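PDB 5Z7R: short-chain-enoyl-CoA hydratase from Clostridium acetobutylicum, which catalyses the reversible hydration of crotonyl-CoA and hexenoyl-CoA, but not of longer analogues, in butanoate metabolism. Local coordinates for residues Lys88-Val100 with Gly110-Arg122. Sequence-based numbering, arbitrary orientation.
Sequences KVFRRLELLEKPV and GGGCEIAMSCDIR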
loop_
_atom_site.group_PDB
_atom_site.type_symbol
_atom_site.label_atom_id
_atom_site.label_comp_id
_atom_site.label_asym_id
_atom_site.label_seq_id
_atom_site.Cartn_x
_atom_site.Cartn_y
_atom_site.Cartn_z
ATOM N N LYS A 88 -21.326 -1.356 0.081
ATOM C CA LYS A 88 -21.269 -2.415 1.059
ATOM C C LYS A 88 -21.926 -3.693 0.497
ATOM O O LYS A 88 -21.438 -4.791 0.715
ATOM C CB LYS A 88 -21.925 -1.981 2.369
ATOM C CG LYS A 88 -21.714 -2.990 3.480
ATOM C CD LYS A 88 -21.807 -2.368 4.880
ATOM C CE LYS A 88 -23.208 -1.879 5.213
ATOM N NZ LYS A 88 -24.266 -2.882 4.869
ATOM N N VAL A 89 -23.032 -3.537 -0.222
ATOM C CA VAL A 89 -23.694 -4.686 -0.819
ATOM C C VAL A 89 -22.807 -5.298 -1.917
ATOM O O VAL A 89 -22.541 -6.477 -1.933
ATOM C CB VAL A 89 -25.068 -4.320 -1.431
ATOM C CG1 VAL A 89 -25.603 -5.514 -2.185
ATOM C CG2 VAL A 89 -26.056 -3.896 -0.350
ATOM N N PHE A 90 -22.352 -4.468 -2.831
ATOM C CA PHE A 90 -21.454 -4.931 -3.914
ATOM C C PHE A 90 -20.119 -5.530 -3.457
ATOM O O PHE A 90 -19.639 -6.491 -4.038
ATOM C CB PHE A 90 -21.210 -3.762 -4.833
ATOM C CG PHE A 90 -22.404 -3.393 -5.641
ATOM C CD1 PHE A 90 -23.667 -3.923 -5.338
ATOM C CD2 PHE A 90 -22.276 -2.541 -6.722
ATOM C CE1 PHE A 90 -24.768 -3.570 -6.076
ATOM C CE2 PHE A 90 -23.383 -2.191 -7.471
ATOM C CZ PHE A 90 -24.630 -2.697 -7.143
ATOM N N ARG A 91 -19.537 -4.976 -2.398
ATOM C CA ARG A 91 -18.297 -5.503 -1.836
ATOM C C ARG A 91 -18.512 -6.870 -1.242
ATOM O O ARG A 91 -17.600 -7.714 -1.279
ATOM C CB ARG A 91 -17.756 -4.567 -0.754
ATOM C CG ARG A 91 -16.485 -5.047 -0.107
ATOM C CD ARG A 91 -15.390 -5.162 -1.167
ATOM N NE ARG A 91 -14.081 -5.225 -0.540
ATOM C CZ ARG A 91 -13.047 -5.949 -0.972
ATOM N NH1 ARG A 91 -11.908 -5.927 -0.275
ATOM N NH2 ARG A 91 -13.118 -6.667 -2.081
ATOM N N ARG A 92 -19.708 -7.105 -0.697
ATOM C CA ARG A 92 -20.014 -8.403 -0.089
ATOM C C ARG A 92 -20.095 -9.480 -1.168
ATOM O O ARG A 92 -19.649 -10.624 -0.962
ATOM C CB ARG A 92 -21.337 -8.343 0.668
ATOM C CG ARG A 92 -21.636 -9.592 1.508
ATOM C CD ARG A 92 -22.929 -9.365 2.268
ATOM N NE ARG A 92 -23.341 -10.473 3.135
ATOM C CZ ARG A 92 -24.426 -10.415 3.902
ATOM N NH1 ARG A 92 -25.182 -9.324 3.885
ATOM N NH2 ARG A 92 -24.769 -11.443 4.654
ATOM N N LEU A 93 -20.663 -9.092 -2.303
ATOM C CA LEU A 93 -20.717 -9.938 -3.475
ATOM C C LEU A 93 -19.301 -10.265 -4.001
ATOM O O LEU A 93 -18.984 -11.442 -4.314
ATOM C CB LEU A 93 -21.536 -9.254 -4.566
ATOM C CG LEU A 93 -21.863 -10.112 -5.784
ATOM C CD1 LEU A 93 -22.889 -11.188 -5.437
ATOM C CD2 LEU A 93 -22.422 -9.268 -6.907
ATOM N N GLU A 94 -18.449 -9.237 -4.056
ATOM C CA GLU A 94 -17.073 -9.395 -4.569
ATOM C C GLU A 94 -16.311 -10.366 -3.716
ATOM O O GLU A 94 -15.570 -11.203 -4.238
ATOM C CB GLU A 94 -16.386 -8.028 -4.594
ATOM C CG GLU A 94 -14.970 -7.980 -5.114
ATOM C CD GLU A 94 -14.578 -6.572 -5.324
ATOM O OE1 GLU A 94 -14.510 -6.177 -6.491
ATOM O OE2 GLU A 94 -14.455 -5.809 -4.324
ATOM N N LEU A 95 -16.534 -10.316 -2.397
ATOM C CA LEU A 95 -15.761 -11.153 -1.460
ATOM C C LEU A 95 -16.397 -12.497 -1.207
ATOM O O LEU A 95 -15.749 -13.402 -0.635
ATOM C CB LEU A 95 -15.598 -10.422 -0.109
ATOM C CG LEU A 95 -14.655 -9.225 -0.160
ATOM C CD1 LEU A 95 -14.769 -8.347 1.081
ATOM C CD2 LEU A 95 -13.213 -9.727 -0.347
ATOM N N LEU A 96 -17.677 -12.622 -1.574
ATOM C CA LEU A 96 -18.421 -13.872 -1.379
ATOM C C LEU A 96 -17.557 -15.074 -1.684
ATOM O O LEU A 96 -16.990 -15.185 -2.767
ATOM C CB LEU A 96 -19.653 -13.881 -2.300
ATOM C CG LEU A 96 -20.469 -15.172 -2.381
ATOM C CD1 LEU A 96 -20.819 -15.649 -0.980
ATOM C CD2 LEU A 96 -21.726 -14.945 -3.207
ATOM N N GLU A 97 -17.489 -16.008 -0.759
ATOM C CA GLU A 97 -16.600 -17.143 -0.914
ATOM C C GLU A 97 -17.027 -18.237 -1.914
ATOM O O GLU A 97 -16.405 -19.258 -1.995
ATOM C CB GLU A 97 -16.308 -17.734 0.468
ATOM C CG GLU A 97 -15.657 -16.716 1.411
ATOM C CD GLU A 97 -14.535 -17.305 2.256
ATOM O OE1 GLU A 97 -13.347 -16.861 2.093
ATOM O OE2 GLU A 97 -14.863 -18.205 3.082
ATOM N N LYS A 98 -18.053 -18.013 -2.705
ATOM C CA LYS A 98 -18.239 -18.782 -3.936
ATOM C C LYS A 98 -18.036 -17.845 -5.131
ATOM O O LYS A 98 -18.370 -16.681 -5.057
ATOM C CB LYS A 98 -19.631 -19.445 -4.042
ATOM C CG LYS A 98 -20.553 -19.399 -2.822
ATOM C CD LYS A 98 -20.164 -20.351 -1.708
ATOM C CE LYS A 98 -21.217 -20.345 -0.600
ATOM N NZ LYS A 98 -21.179 -21.573 0.250
ATOM N N PRO A 99 -17.533 -18.362 -6.253
ATOM C CA PRO A 99 -17.356 -17.594 -7.467
ATOM C C PRO A 99 -18.657 -17.097 -8.025
ATOM O O PRO A 99 -19.639 -17.834 -8.006
ATOM C CB PRO A 99 -16.791 -18.609 -8.414
ATOM C CG PRO A 99 -16.006 -19.514 -7.513
ATOM C CD PRO A 99 -16.920 -19.690 -6.370
ATOM N N VAL A 100 -18.692 -15.862 -8.520
ATOM C CA VAL A 100 -19.894 -15.380 -9.117
ATOM C C VAL A 100 -19.664 -14.808 -10.503
ATOM O O VAL A 100 -18.744 -14.032 -10.728
ATOM C CB VAL A 100 -20.743 -14.483 -8.171
ATOM C CG1 VAL A 100 -20.060 -14.264 -6.840
ATOM C CG2 VAL A 100 -21.233 -13.218 -8.825
ATOM N N GLY A 110 -24.329 2.346 -15.215
ATOM C CA GLY A 110 -24.221 2.962 -13.913
ATOM C C GLY A 110 -24.136 1.873 -12.883
ATOM O O GLY A 110 -23.270 1.003 -13.001
ATOM N N GLY A 111 -25.045 1.879 -11.904
ATOM C CA GLY A 111 -25.093 0.802 -10.916
ATOM C C GLY A 111 -25.067 -0.621 -11.478
ATOM O O GLY A 111 -24.692 -1.578 -10.785
ATOM N N GLY A 112 -25.501 -0.783 -12.732
ATOM C CA GLY A 112 -25.566 -2.099 -13.341
ATOM C C GLY A 112 -24.243 -2.573 -13.869
ATOM O O GLY A 112 -23.908 -3.752 -13.770
ATOM N N CYS A 113 -23.500 -1.650 -14.462
ATOM C CA CYS A 113 -22.098 -1.860 -14.741
ATOM C C CYS A 113 -21.372 -2.187 -13.450
ATOM O O CYS A 113 -20.639 -3.184 -13.360
ATOM C CB CYS A 113 -21.504 -0.618 -15.354
ATOM S SG CYS A 113 -19.938 -1.004 -16.138
ATOM N N GLU A 114 -21.649 -1.394 -12.411
ATOM C CA GLU A 114 -20.967 -1.567 -11.106
ATOM C C GLU A 114 -21.258 -2.894 -10.472
ATOM O O GLU A 114 -20.343 -3.520 -9.930
ATOM C CB GLU A 114 -21.259 -0.404 -10.154
ATOM C CG GLU A 114 -20.730 0.946 -10.663
ATOM C CD GLU A 114 -21.358 2.142 -9.954
ATOM O OE1 GLU A 114 -22.607 2.250 -9.942
ATOM O OE2 GLU A 114 -20.610 2.973 -9.401
ATOM N N ILE A 115 -22.489 -3.401 -10.570
ATOM C CA ILE A 115 -22.733 -4.704 -9.971
ATOM C C ILE A 115 -22.006 -5.798 -10.734
ATOM O O ILE A 115 -21.456 -6.744 -10.145
ATOM C CB ILE A 115 -24.245 -5.035 -9.793
ATOM C CG1 ILE A 115 -24.407 -6.230 -8.838
ATOM C CG2 ILE A 115 -24.954 -5.302 -11.127
ATOM C CD1 ILE A 115 -25.744 -6.240 -8.121
ATOM N N ALA A 116 -21.983 -5.675 -12.050
ATOM C CA ALA A 116 -21.340 -6.681 -12.892
ATOM C C ALA A 116 -19.825 -6.704 -12.587
ATOM O O ALA A 116 -19.218 -7.784 -12.480
ATOM C CB ALA A 116 -21.613 -6.394 -14.363
ATOM N N MET A 117 -19.236 -5.517 -12.394
ATOM C CA MET A 117 -17.782 -5.406 -12.068
ATOM C C MET A 117 -17.463 -5.963 -10.708
ATOM O O MET A 117 -16.301 -6.243 -10.410
ATOM C CB MET A 117 -17.340 -3.970 -12.108
ATOM C CG MET A 117 -17.440 -3.413 -13.499
ATOM S SD MET A 117 -16.577 -1.893 -13.819
ATOM C CE MET A 117 -17.597 -0.608 -13.112
ATOM N N SER A 118 -18.501 -6.165 -9.896
ATOM C CA SER A 118 -18.343 -6.700 -8.564
ATOM C C SER A 118 -18.428 -8.193 -8.521
ATOM O O SER A 118 -18.243 -8.768 -7.466
ATOM C CB SER A 118 -19.398 -6.102 -7.608
ATOM O OG SER A 118 -19.435 -4.673 -7.684
ATOM N N CYS A 119 -18.703 -8.846 -9.643
ATOM C CA CYS A 119 -18.569 -10.317 -9.726
ATOM C C CYS A 119 -17.165 -10.767 -10.161
ATOM O O CYS A 119 -16.370 -9.992 -10.695
ATOM C CB CYS A 119 -19.577 -10.881 -10.726
ATOM S SG CYS A 119 -21.273 -10.313 -10.491
ATOM N N ASP A 120 -16.870 -12.025 -9.919
ATOM C CA ASP A 120 -15.619 -12.614 -10.332
ATOM C C ASP A 120 -15.339 -12.584 -11.869
ATOM O O ASP A 120 -14.274 -12.140 -12.295
ATOM C CB ASP A 120 -15.573 -14.044 -9.811
ATOM C CG ASP A 120 -15.535 -14.099 -8.305
ATOM O OD1 ASP A 120 -14.528 -13.639 -7.750
ATOM O OD2 ASP A 120 -16.495 -14.597 -7.676
ATOM N N ILE A 121 -16.318 -13.046 -12.666
ATOM C CA ILE A 121 -16.217 -13.252 -14.101
ATOM C C ILE A 121 -17.393 -12.580 -14.800
ATOM O O ILE A 121 -18.545 -12.751 -14.403
ATOM C CB ILE A 121 -16.237 -14.757 -14.390
ATOM C CG1 ILE A 121 -14.952 -15.398 -13.881
ATOM C CG2 ILE A 121 -16.364 -15.049 -15.876
ATOM C CD1 ILE A 121 -15.095 -16.859 -13.530
ATOM N N ARG A 122 -17.120 -11.805 -15.831
ATOM C CA ARG A 122 -18.175 -11.215 -16.625
ATOM C C ARG A 122 -18.164 -11.865 -18.006
ATOM O O ARG A 122 -17.101 -12.135 -18.610
ATOM C CB ARG A 122 -17.965 -9.718 -16.811
ATOM C CG ARG A 122 -18.334 -8.878 -15.598
ATOM C CD ARG A 122 -17.525 -7.577 -15.436
ATOM N NE ARG A 122 -16.094 -7.802 -15.268
ATOM C CZ ARG A 122 -15.539 -8.425 -14.246
ATOM N NH1 ARG A 122 -16.279 -8.912 -13.248
ATOM N NH2 ARG A 122 -14.224 -8.574 -14.215
#
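The F90 ring lies against helix 111-117, with I115 over one face and G111 O and E114 CB at its edge. I115 CB makes a CH-pi contact, 4.0 Å from the ring centroid and 29° off the normal. I115 CD1 reaches F90 CE1 at 3.5 Å. F90 CG stands anti to the carbonyl carbon (chi1 -71°), which carries the ring across to the neighbouring helix. F143 meets the same ring edge-to-face. F143 N and G145 N also bond E114 OE2. E114 is the active-site nucleophile by similarity, and its side chain lies close to that of E134, the likely proton acceptor. F90 thus packs against the helix that carries E114. S118 OG lies against F90 CB and donates to E114 O at 2.7 Å, in the preceding helix. Further along helix 76-95, L93 CD2 touches I115 CG1 and C119 SG. V100 CG2 packs against C119, 3.3 Å from C119 SG.

After helix 111-117, V100 N gives its hydrogen to the anti lone pair of D120 OD2 at 2.7 Å. OD2 also forms a salt bridge with K211, and OD1 one with K159 of a second subunit. These two lysines would probably keep the buried acid ionised. I121 N bonds V100 O at 3.3 Å, in the parallel pairing of strands 100-104 and 121-125. Helix 111-117 lies between these strands in the chain, as part of the crotonase fold. The axes of segments 88-95 and 111-117 come within 9.7 Å, 28° apart in direction. Helix 30-45 covers F90 and L93, helix 145-153 meets M117 and S118, and helix 204-217 packs on P99.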